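Uncharacterized protein YLR132C (Kluyveromyces marxianus, PDB 6PGL) binds uridine-5'-monophosphate and is probably a nuclease of the 2H superfamily, a U6 snRNA phosphodiesterase by name. Local coordinates at residues I9-L14 and H60-E65; P122-L127 and N151-S156. All coordinates share one frame; numbering follows the deposited sequence.

Contact 1: I9-L14 and H60-E65; sequences IGFLFL and HVSLSE. With U5P (uridine-5'-monophosphate), chain E.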
ATOM      1  N   ILE A   9       7.056 -13.352 -11.038  1.00 27.82           N
ATOM      2  CA  ILE A   9       6.977 -12.104 -10.271  1.00 25.03           C
ATOM      3  C   ILE A   9       6.673 -12.395  -8.811  1.00 25.66           C
ATOM      4  O   ILE A   9       5.788 -13.203  -8.495  1.00 27.65           O
ATOM      5  CB  ILE A   9       5.927 -11.144 -10.836  1.00 27.00           C
ATOM      6  CG1 ILE A   9       6.441 -10.483 -12.109  1.00 31.53           C
ATOM      7  CG2 ILE A   9       5.585 -10.056  -9.793  1.00 28.38           C
ATOM      8  CD1 ILE A   9       5.494  -9.402 -12.590  1.00 31.44           C
ATOM      9  N   GLY A  10       7.411 -11.739  -7.930  1.00 23.88           N
ATOM     10  CA  GLY A  10       7.145 -11.809  -6.509  1.00 24.72           C
ATOM     11  C   GLY A  10       6.986 -10.411  -5.953  1.00 25.27           C
ATOM     12  O   GLY A  10       7.480  -9.440  -6.519  1.00 25.51           O
ATOM     13  N   PHE A  11       6.253 -10.316  -4.842  1.00 23.70           N
ATOM     14  CA  PHE A  11       5.971  -9.020  -4.231  1.00 26.90           C
ATOM     15  C   PHE A  11       5.702  -9.285  -2.753  1.00 28.15           C
ATOM     16  O   PHE A  11       4.962 -10.213  -2.433  1.00 30.43           O
ATOM     17  CB  PHE A  11       4.771  -8.342  -4.938  1.00 27.17           C
ATOM     18  CG  PHE A  11       4.159  -7.210  -4.173  1.00 33.32           C
ATOM     19  CD1 PHE A  11       3.003  -7.403  -3.433  1.00 35.64           C
ATOM     20  CD2 PHE A  11       4.736  -5.948  -4.189  1.00 39.99           C
ATOM     21  CE1 PHE A  11       2.428  -6.363  -2.705  1.00 40.79           C
ATOM     22  CE2 PHE A  11       4.159  -4.880  -3.463  1.00 40.40           C
ATOM     23  CZ  PHE A  11       2.999  -5.091  -2.727  1.00 40.77           C
ATOM     24  N   LEU A  12       6.331  -8.522  -1.855  1.00 26.92           N
ATOM     25  CA  LEU A  12       6.200  -8.732  -0.414  1.00 26.65           C
ATOM     26  C   LEU A  12       5.336  -7.637   0.201  1.00 25.75           C
ATOM     27  O   LEU A  12       5.421  -6.478  -0.202  1.00 24.94           O
ATOM     28  CB  LEU A  12       7.574  -8.743   0.244  1.00 31.22           C
ATOM     29  CG  LEU A  12       7.689  -9.308   1.648  1.00 42.32           C
ATOM     30  CD1 LEU A  12       7.642 -10.839   1.618  1.00 42.69           C
ATOM     31  CD2 LEU A  12       8.989  -8.810   2.300  1.00 44.18           C
ATOM     32  N   PHE A  13       4.517  -7.999   1.192  1.00 22.47           N
ATOM     33  CA  PHE A  13       3.652  -6.994   1.784  1.00 20.12           C
ATOM     34  C   PHE A  13       3.197  -7.437   3.173  1.00 21.40           C
ATOM     35  O   PHE A  13       3.331  -8.602   3.554  1.00 21.54           O
ATOM     36  CB  PHE A  13       2.442  -6.661   0.861  1.00 22.41           C
ATOM     37  CG  PHE A  13       1.477  -7.821   0.614  1.00 21.02           C
ATOM     38  CD1 PHE A  13       1.771  -8.820  -0.298  1.00 22.03           C
ATOM     39  CD2 PHE A  13       0.261  -7.882   1.298  1.00 19.86           C
ATOM     40  CE1 PHE A  13       0.871  -9.879  -0.539  1.00 22.68           C
ATOM     41  CE2 PHE A  13      -0.643  -8.941   1.072  1.00 23.91           C
ATOM     42  CZ  PHE A  13      -0.332  -9.939   0.154  1.00 20.06           C
ATOM     43  N   LEU A  14       2.677  -6.470   3.937  1.00 22.98           N
ATOM     44  CA  LEU A  14       1.960  -6.755   5.172  1.00 22.93           C
ATOM     45  C   LEU A  14       0.464  -6.720   4.892  1.00 25.83           C
ATOM     46  O   LEU A  14      -0.023  -5.832   4.199  1.00 24.62           O
ATOM     47  CB  LEU A  14       2.289  -5.726   6.264  1.00 23.90           C
ATOM     48  CG  LEU A  14       3.723  -5.672   6.801  1.00 26.97           C
ATOM     49  CD1 LEU A  14       3.896  -4.502   7.732  1.00 27.07           C
ATOM     50  CD2 LEU A  14       4.050  -6.957   7.533  1.00 27.30           C
ATOM     51  N   HIS A  60      -2.968  -3.009   3.040  1.00 21.49           N
ATOM     52  CA  HIS A  60      -1.620  -3.570   3.000  1.00 17.96           C
ATOM     53  C   HIS A  60      -0.569  -2.481   3.144  1.00 17.87           C
ATOM     54  O   HIS A  60      -0.831  -1.291   2.928  1.00 21.98           O
ATOM     55  CB  HIS A  60      -1.364  -4.379   1.701  1.00 21.93           C
ATOM     56  CG  HIS A  60      -1.372  -3.552   0.445  1.00 28.06           C
ATOM     57  ND1 HIS A  60      -2.525  -3.292  -0.268  1.00 29.64           N
ATOM     58  CD2 HIS A  60      -0.366  -2.943  -0.237  1.00 29.31           C
ATOM     59  CE1 HIS A  60      -2.233  -2.546  -1.326  1.00 28.61           C
ATOM     60  NE2 HIS A  60      -0.929  -2.319  -1.328  1.00 29.53           N
ATOM     61  N   VAL A  61       0.617  -2.902   3.598  1.00 19.10           N
ATOM     62  CA  VAL A  61       1.848  -2.133   3.461  1.00 22.18           C
ATOM     63  C   VAL A  61       2.687  -2.859   2.413  1.00 20.03           C
ATOM     64  O   VAL A  61       3.131  -3.985   2.652  1.00 20.19           O
ATOM     65  CB  VAL A  61       2.615  -1.989   4.794  1.00 24.98           C
ATOM     66  CG1 VAL A  61       3.858  -1.054   4.627  1.00 25.39           C
ATOM     67  CG2 VAL A  61       1.715  -1.490   5.904  1.00 18.13           C
ATOM     68  N   SER A  62       2.924  -2.225   1.263  1.00 19.47           N
ATOM     69  CA  SER A  62       3.872  -2.779   0.310  1.00 19.95           C
ATOM     70  C   SER A  62       5.268  -2.748   0.911  1.00 23.76           C
ATOM     71  O   SER A  62       5.655  -1.769   1.563  1.00 24.96           O
ATOM     72  CB  SER A  62       3.879  -1.999  -1.008  1.00 21.86           C
ATOM     73  OG  SER A  62       2.604  -1.980  -1.636  1.00 20.34           O
ATOM     74  N   LEU A  63       6.010  -3.845   0.737  1.00 21.21           N
ATOM     75  CA  LEU A  63       7.368  -3.926   1.241  1.00 21.92           C
ATOM     76  C   LEU A  63       8.412  -4.128   0.152  1.00 24.80           C
ATOM     77  O   LEU A  63       9.602  -4.199   0.467  1.00 22.77           O
ATOM     78  CB  LEU A  63       7.492  -5.051   2.284  1.00 24.13           C
ATOM     79  CG  LEU A  63       6.625  -4.908   3.548  1.00 24.64           C
ATOM     80  CD1 LEU A  63       6.713  -6.200   4.393  1.00 23.34           C
ATOM     81  CD2 LEU A  63       6.967  -3.670   4.404  1.00 20.24           C
ATOM     82  N   SER A  64       8.001  -4.311  -1.097  1.00 22.92           N
ATOM     83  CA  SER A  64       8.935  -4.464  -2.199  1.00 25.07           C
ATOM     84  C   SER A  64       8.251  -3.925  -3.439  1.00 25.34           C
ATOM     85  O   SER A  64       7.028  -3.806  -3.490  1.00 26.49           O
ATOM     86  CB  SER A  64       9.358  -5.929  -2.422  1.00 26.61           C
ATOM     87  OG  SER A  64       8.290  -6.645  -3.020  1.00 23.24           O
ATOM     88  N   GLU A  65       9.064  -3.537  -4.407  1.00 33.40           N
ATOM     89  CA  GLU A  65       8.625  -3.334  -5.774  1.00 34.94           C
ATOM     90  C   GLU A  65       8.158  -4.671  -6.361  1.00 31.91           C
ATOM     91  O   GLU A  65       8.319  -5.744  -5.757  1.00 28.01           O
ATOM     92  CB  GLU A  65       9.789  -2.756  -6.595  1.00 37.66           C
ATOM     93  CG  GLU A  65      10.988  -3.694  -6.610  1.00 46.93           C
ATOM     94  CD  GLU A  65      12.333  -3.039  -6.963  1.00 53.50           C
ATOM     95  OE1 GLU A  65      12.943  -3.429  -7.998  1.00 48.43           O
ATOM     96  OE2 GLU A  65      12.791  -2.158  -6.195  1.00 56.55           O
TER
HETATM   97  N1  U5P E 302       3.766   4.919  -5.260  0.77 41.16           N
HETATM   98  C2  U5P E 302       4.251   6.190  -5.680  0.77 47.60           C
HETATM   99  N3  U5P E 302       5.287   6.749  -5.052  0.77 47.66           N
HETATM  100  C4  U5P E 302       5.883   6.128  -4.040  0.77 47.25           C
HETATM  101  C5  U5P E 302       5.436   4.879  -3.617  0.77 39.70           C
HETATM  102  C6  U5P E 302       4.361   4.280  -4.254  0.77 36.25           C
HETATM  103  O2  U5P E 302       3.721   6.828  -6.628  0.77 47.64           O
HETATM  104  O4  U5P E 302       6.846   6.701  -3.484  0.77 51.53           O
HETATM  105  C1' U5P E 302       2.632   4.297  -5.959  0.77 38.61           C
HETATM  106  C2' U5P E 302       2.842   2.824  -6.273  0.77 38.90           C
HETATM  107  O2' U5P E 302       3.568   2.673  -7.469  0.77 40.76           O
HETATM  108  C3' U5P E 302       1.409   2.297  -6.352  0.77 36.79           C
HETATM  109  C4' U5P E 302       0.607   3.253  -5.460  0.77 33.86           C
HETATM  110  O3' U5P E 302       0.956   2.399  -7.699  0.77 38.71           O
HETATM  111  O4' U5P E 302       1.488   4.359  -5.137  0.77 34.21           O
HETATM  112  C5' U5P E 302       0.063   2.648  -4.185  0.77 32.31           C
HETATM  113  O5' U5P E 302       0.913   1.627  -3.674  0.77 30.03           O
HETATM  114  P   U5P E 302       0.479   0.733  -2.427  0.77 28.15           P
HETATM  115  O1P U5P E 302       1.781   0.295  -1.831  0.77 28.58           O
HETATM  116  O2P U5P E 302      -0.343   1.637  -1.527  0.77 26.09           O
HETATM  117  O3P U5P E 302      -0.258  -0.416  -3.056  0.77 33.61           O

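Contact 2: P122-L127 and N151-S156; sequences PARGRL and NNLHVS. Unlike the reference sequence in segment 122-127: Pro122 (reference Gln). With U5P (uridine-5'-monophosphate), chain E.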
ATOM      1  N   PRO A 122       8.521   4.903  14.228  1.00 31.76           N
ATOM      2  CA  PRO A 122       8.913   3.599  14.804  1.00 33.74           C
ATOM      3  C   PRO A 122       8.502   2.404  13.957  1.00 31.03           C
ATOM      4  O   PRO A 122       9.224   1.399  13.934  1.00 32.43           O
ATOM      5  CB  PRO A 122       8.209   3.583  16.171  1.00 33.45           C
ATOM      6  CG  PRO A 122       7.902   4.997  16.464  1.00 34.29           C
ATOM      7  CD  PRO A 122       7.638   5.649  15.145  1.00 32.55           C
ATOM      8  N   ALA A 123       7.354   2.480  13.284  1.00 26.06           N
ATOM      9  CA  ALA A 123       6.899   1.389  12.422  1.00 24.79           C
ATOM     10  C   ALA A 123       7.825   1.202  11.229  1.00 27.06           C
ATOM     11  O   ALA A 123       8.156   0.061  10.866  1.00 29.17           O
ATOM     12  CB  ALA A 123       5.462   1.653  11.962  1.00 18.65           C
ATOM     13  N   ARG A 124       8.281   2.308  10.618  1.00 24.27           N
ATOM     14  CA  ARG A 124       9.251   2.184   9.530  1.00 25.55           C
ATOM     15  C   ARG A 124      10.573   1.628  10.049  1.00 31.90           C
ATOM     16  O   ARG A 124      11.195   0.776   9.398  1.00 28.53           O
ATOM     17  CB  ARG A 124       9.463   3.535   8.846  1.00 25.00           C
ATOM     18  CG  ARG A 124       8.202   4.139   8.266  1.00 25.13           C
ATOM     19  CD  ARG A 124       8.496   5.217   7.243  1.00 25.51           C
ATOM     20  NE  ARG A 124       7.394   6.169   7.146  1.00 25.00           N
ATOM     21  CZ  ARG A 124       7.253   7.070   6.178  1.00 24.58           C
ATOM     22  NH1 ARG A 124       8.144   7.155   5.189  1.00 25.58           N
ATOM     23  NH2 ARG A 124       6.225   7.905   6.202  1.00 22.21           N
ATOM     24  N   GLY A 125      10.987   2.069  11.245  1.00 31.41           N
ATOM     25  CA  GLY A 125      12.219   1.578  11.838  1.00 33.70           C
ATOM     26  C   GLY A 125      12.198   0.082  12.108  1.00 32.89           C
ATOM     27  O   GLY A 125      13.195  -0.604  11.891  1.00 31.00           O
ATOM     28  N   ARG A 126      11.065  -0.446  12.588  1.00 35.52           N
ATOM     29  CA  ARG A 126      10.968  -1.891  12.829  1.00 36.77           C
ATOM     30  C   ARG A 126      11.018  -2.705  11.538  1.00 34.68           C
ATOM     31  O   ARG A 126      11.286  -3.907  11.597  1.00 38.10           O
ATOM     32  CB  ARG A 126       9.688  -2.244  13.591  1.00 39.80           C
ATOM     33  CG  ARG A 126       9.566  -1.640  14.962  1.00 44.15           C
ATOM     34  CD  ARG A 126      10.492  -2.285  15.974  1.00 50.35           C
ATOM     35  NE  ARG A 126      10.344  -1.652  17.290  1.00 53.26           N
ATOM     36  CZ  ARG A 126      11.203  -1.795  18.294  1.00 56.52           C
ATOM     37  NH1 ARG A 126      10.985  -1.180  19.455  1.00 57.50           N
ATOM     38  NH2 ARG A 126      12.273  -2.567  18.140  1.00 57.22           N
ATOM     39  N   LEU A 127      10.695  -2.104  10.389  1.00 31.66           N
ATOM     40  CA  LEU A 127      10.704  -2.800   9.107  1.00 26.87           C
ATOM     41  C   LEU A 127      12.035  -2.720   8.365  1.00 28.46           C
ATOM     42  O   LEU A 127      12.178  -3.370   7.324  1.00 29.61           O
ATOM     43  CB  LEU A 127       9.595  -2.248   8.211  1.00 25.69           C
ATOM     44  CG  LEU A 127       8.210  -2.719   8.638  1.00 25.57           C
ATOM     45  CD1 LEU A 127       7.128  -1.934   7.907  1.00 20.52           C
ATOM     46  CD2 LEU A 127       8.092  -4.210   8.374  1.00 28.02           C
ATOM     47  N   ASN A 151      11.492   5.484   2.802  1.00 29.51           N
ATOM     48  CA  ASN A 151      11.040   6.845   2.572  1.00 34.77           C
ATOM     49  C   ASN A 151       9.597   6.926   2.085  1.00 33.05           C
ATOM     50  O   ASN A 151       9.020   8.018   2.131  1.00 34.49           O
ATOM     51  CB  ASN A 151      11.949   7.507   1.534  1.00 46.19           C
ATOM     52  CG  ASN A 151      11.849   6.820   0.158  1.00 59.59           C
ATOM     53  OD1 ASN A 151      11.115   7.266  -0.728  1.00 62.92           O
ATOM     54  ND2 ASN A 151      12.564   5.708   0.000  1.00 65.11           N
ATOM     55  N   ASN A 152       8.988   5.809   1.653  1.00 24.90           N
ATOM     56  CA  ASN A 152       7.637   5.869   1.107  1.00 27.91           C
ATOM     57  C   ASN A 152       6.712   4.792   1.672  1.00 28.10           C
ATOM     58  O   ASN A 152       5.674   4.506   1.065  1.00 29.81           O
ATOM     59  CB  ASN A 152       7.652   5.809  -0.431  1.00 23.87           C
ATOM     60  CG  ASN A 152       8.267   4.518  -0.977  1.00 28.36           C
ATOM     61  OD1 ASN A 152       8.269   3.478  -0.314  1.00 31.72           O
ATOM     62  ND2 ASN A 152       8.779   4.581  -2.202  1.00 26.88           N
ATOM     63  N   LEU A 153       7.065   4.178   2.798  1.00 26.02           N
ATOM     64  CA  LEU A 153       6.159   3.230   3.428  1.00 22.70           C
ATOM     65  C   LEU A 153       4.862   3.931   3.789  1.00 21.37           C
ATOM     66  O   LEU A 153       4.877   5.022   4.372  1.00 21.96           O
ATOM     67  CB  LEU A 153       6.797   2.636   4.677  1.00 22.31           C
ATOM     68  CG  LEU A 153       7.982   1.714   4.418  1.00 23.72           C
ATOM     69  CD1 LEU A 153       8.594   1.310   5.779  1.00 22.00           C
ATOM     70  CD2 LEU A 153       7.521   0.497   3.604  1.00 24.66           C
ATOM     71  N   HIS A 154       3.737   3.299   3.455  1.00 16.06           N
ATOM     72  CA  HIS A 154       2.446   3.931   3.659  1.00 17.70           C
ATOM     73  C   HIS A 154       1.358   2.859   3.595  1.00 19.37           C
ATOM     74  O   HIS A 154       1.586   1.732   3.146  1.00 19.81           O
ATOM     75  CB  HIS A 154       2.207   4.996   2.586  1.00 18.34           C
ATOM     76  CG  HIS A 154       2.024   4.403   1.228  1.00 17.04           C
ATOM     77  ND1 HIS A 154       3.086   4.097   0.401  1.00 19.03           N
ATOM     78  CD2 HIS A 154       0.907   3.992   0.580  1.00 18.69           C
ATOM     79  CE1 HIS A 154       2.626   3.534  -0.708  1.00 20.08           C
ATOM     80  NE2 HIS A 154       1.306   3.459  -0.623  1.00 19.20           N
ATOM     81  N   VAL A 155       0.160   3.242   4.030  1.00 23.21           N
ATOM     82  CA  VAL A 155      -1.058   2.468   3.816  1.00 21.23           C
ATOM     83  C   VAL A 155      -1.990   3.315   2.956  1.00 23.67           C
ATOM     84  O   VAL A 155      -2.270   4.466   3.301  1.00 21.05           O
ATOM     85  CB  VAL A 155      -1.751   2.113   5.146  1.00 19.26           C
ATOM     86  CG1 VAL A 155      -3.083   1.417   4.866  1.00 17.72           C
ATOM     87  CG2 VAL A 155      -0.844   1.217   6.044  1.00 16.96           C
ATOM     88  N   SER A 156      -2.474   2.754   1.842  1.00 21.89           N
ATOM     89  CA  SER A 156      -3.515   3.417   1.061  1.00 20.32           C
ATOM     90  C   SER A 156      -4.892   3.051   1.589  1.00 18.03           C
ATOM     91  O   SER A 156      -5.164   1.883   1.894  1.00 17.55           O
ATOM     92  CB  SER A 156      -3.432   3.034  -0.414  1.00 19.73           C
ATOM     93  OG  SER A 156      -2.241   3.563  -0.963  1.00 19.15           O
TER
HETATM   94  N1  U5P E 302       3.766   4.919  -5.260  0.77 41.16           N
HETATM   95  C2  U5P E 302       4.251   6.190  -5.680  0.77 47.60           C
HETATM   96  N3  U5P E 302       5.287   6.749  -5.052  0.77 47.66           N
HETATM   97  C4  U5P E 302       5.883   6.128  -4.040  0.77 47.25           C
HETATM   98  C5  U5P E 302       5.436   4.879  -3.617  0.77 39.70           C
HETATM   99  C6  U5P E 302       4.361   4.280  -4.254  0.77 36.25           C
HETATM  100  O2  U5P E 302       3.721   6.828  -6.628  0.77 47.64           O
HETATM  101  O4  U5P E 302       6.846   6.701  -3.484  0.77 51.53           O
HETATM  102  C1' U5P E 302       2.632   4.297  -5.959  0.77 38.61           C
HETATM  103  C2' U5P E 302       2.842   2.824  -6.273  0.77 38.90           C
HETATM  104  O2' U5P E 302       3.568   2.673  -7.469  0.77 40.76           O
HETATM  105  C3' U5P E 302       1.409   2.297  -6.352  0.77 36.79           C
HETATM  106  C4' U5P E 302       0.607   3.253  -5.460  0.77 33.86           C
HETATM  107  O3' U5P E 302       0.956   2.399  -7.699  0.77 38.71           O
HETATM  108  O4' U5P E 302       1.488   4.359  -5.137  0.77 34.21           O
HETATM  109  C5' U5P E 302       0.063   2.648  -4.185  0.77 32.31           C
HETATM  110  O5' U5P E 302       0.913   1.627  -3.674  0.77 30.03           O
HETATM  111  P   U5P E 302       0.479   0.733  -2.427  0.77 28.15           P
HETATM  112  O1P U5P E 302       1.781   0.295  -1.831  0.77 28.58           O
HETATM  113  O2P U5P E 302      -0.343   1.637  -1.527  0.77 26.09           O
HETATM  114  O3P U5P E 302      -0.258  -0.416  -3.056  0.77 33.61           O
HETATM  115  O   HOH W   1       6.351   9.518   3.773  1.00 27.43           O

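Contact 1: I9-L14 and H60-E65
Phe13 and Ser62 form a non-hydrogen-bonded antiparallel pair, with Leu14 and Val61 the hydrogen-bonded pair beside it, and the N-to-C directions of segments 9-14 and 60-62 differ by 138°. Leu14 N donates a hydrogen bond to Val61 O at 2.8 Å, and Leu14 O accepts from Val61 N. Leu63 N then bonds to Leu12 O.

At Ser64 a side chain takes over the pairing. Its OG accepts a nearly straight bond from Leu12 N at 3.0 Å and donates in turn to Glu65 O. The hydroxyl reaches this spot because it lies between its backbone N and carbonyl carbon (chi1 74°). With an alanine in place of Ser64, Leu12 N would probably lose its acceptor and Glu65 O its donor, so that 63-65 would be held less firmly to the strand.

Leu14 and Val61 share one face of the sheet and run alongside each other in the same sense. Leu63 sets its CD1 methyl against Leu14 CG at 3.9 Å and also meets Leu12 CD2. Val130 and Val134 of helix 121-137 cover Leu12, and Leu127 of that helix meets Leu63.

The opposite face carries Phe13 and Ser62. Phe11 CG stands anti to its backbone N (chi1 164°). This sends the ring edge-on to the second strand, with CE2 3.1 Å from Ser64 O and CZ 3.3 Å from Ser62 OG. Phe13 CD2 meets His60 CB, the two side chains nearly perpendicular.

His60 NE2 donates to phosphate oxygen O3P of the uridine monophosphate at 2.7 Å. Ser62 OG lies against O1P, at a distance too short to read closely. Strand 59-68, paired here to 9-14, supplies the first His-x-Ser motif of the 2H fold, one half of its phosphate site.

Contact 2: P122-L127 and N151-S156
Apolar packing joins Arg124 and Leu153. The two side chains run antiparallel alongside each other, and the aliphatic part of the arginine lies along the leucine, with Arg124 CG 3.8 Å from Leu153 CD1. Leu127 CD1 lies 4.1 Å from Leu153 CD1.

Polar contacts surround the guanidinium. Leu153 O sits over the centre of one face, 3.6 Å above the plane. Arg124 NH2 donates to a water at 2.9 Å, and that water gives a weak bond to Asn151 O. Firmer holds lie outside the two segments: NE bonds to Leu119 O and NH1 to Leu150 O. The extended chain from CG to NE is thus fixed at its polar end by backbone carbonyls.

Ligand bonds come from the 151-156 side. His154 NE2 and Ser156 OG both donate to phosphate oxygen O2P of the nucleotide, NE2 at 2.6 Å. They form the second His-x-Ser motif of the 2H fold. The imidazole cannot easily turn, because its ND1 donates to Asn152 O at 2.7 Å, almost straight at 176°. Asn152 ND2 bonds to Pro147 O and only weakly to uracil O4.

Helix 121-137 thus packs against the loop leading into strand 154-161. That strand pairs with 112-119, while Leu153 and Val155 also meet Val61 of strand 59-68.

Both contacts are largely buried, and both serve the same nucleotide. Contact 1 joins neighbouring strands of one sheet, so backbone bonds do most of the work. Contact 2 sets a helix against a loop and relies on packing and an arginine; its outer edge, at Asn151, is exposed. Each brings one His-x-Ser motif to the phosphate, His60 and Ser62 from one sheet, His154 and Ser156 from the other, the paired arrangement of the 2H fold. Asn152 adds a contact to the base. The two contacts meet in a shared core, where Leu153 CD2 packs 3.6 Å from Ser62 O.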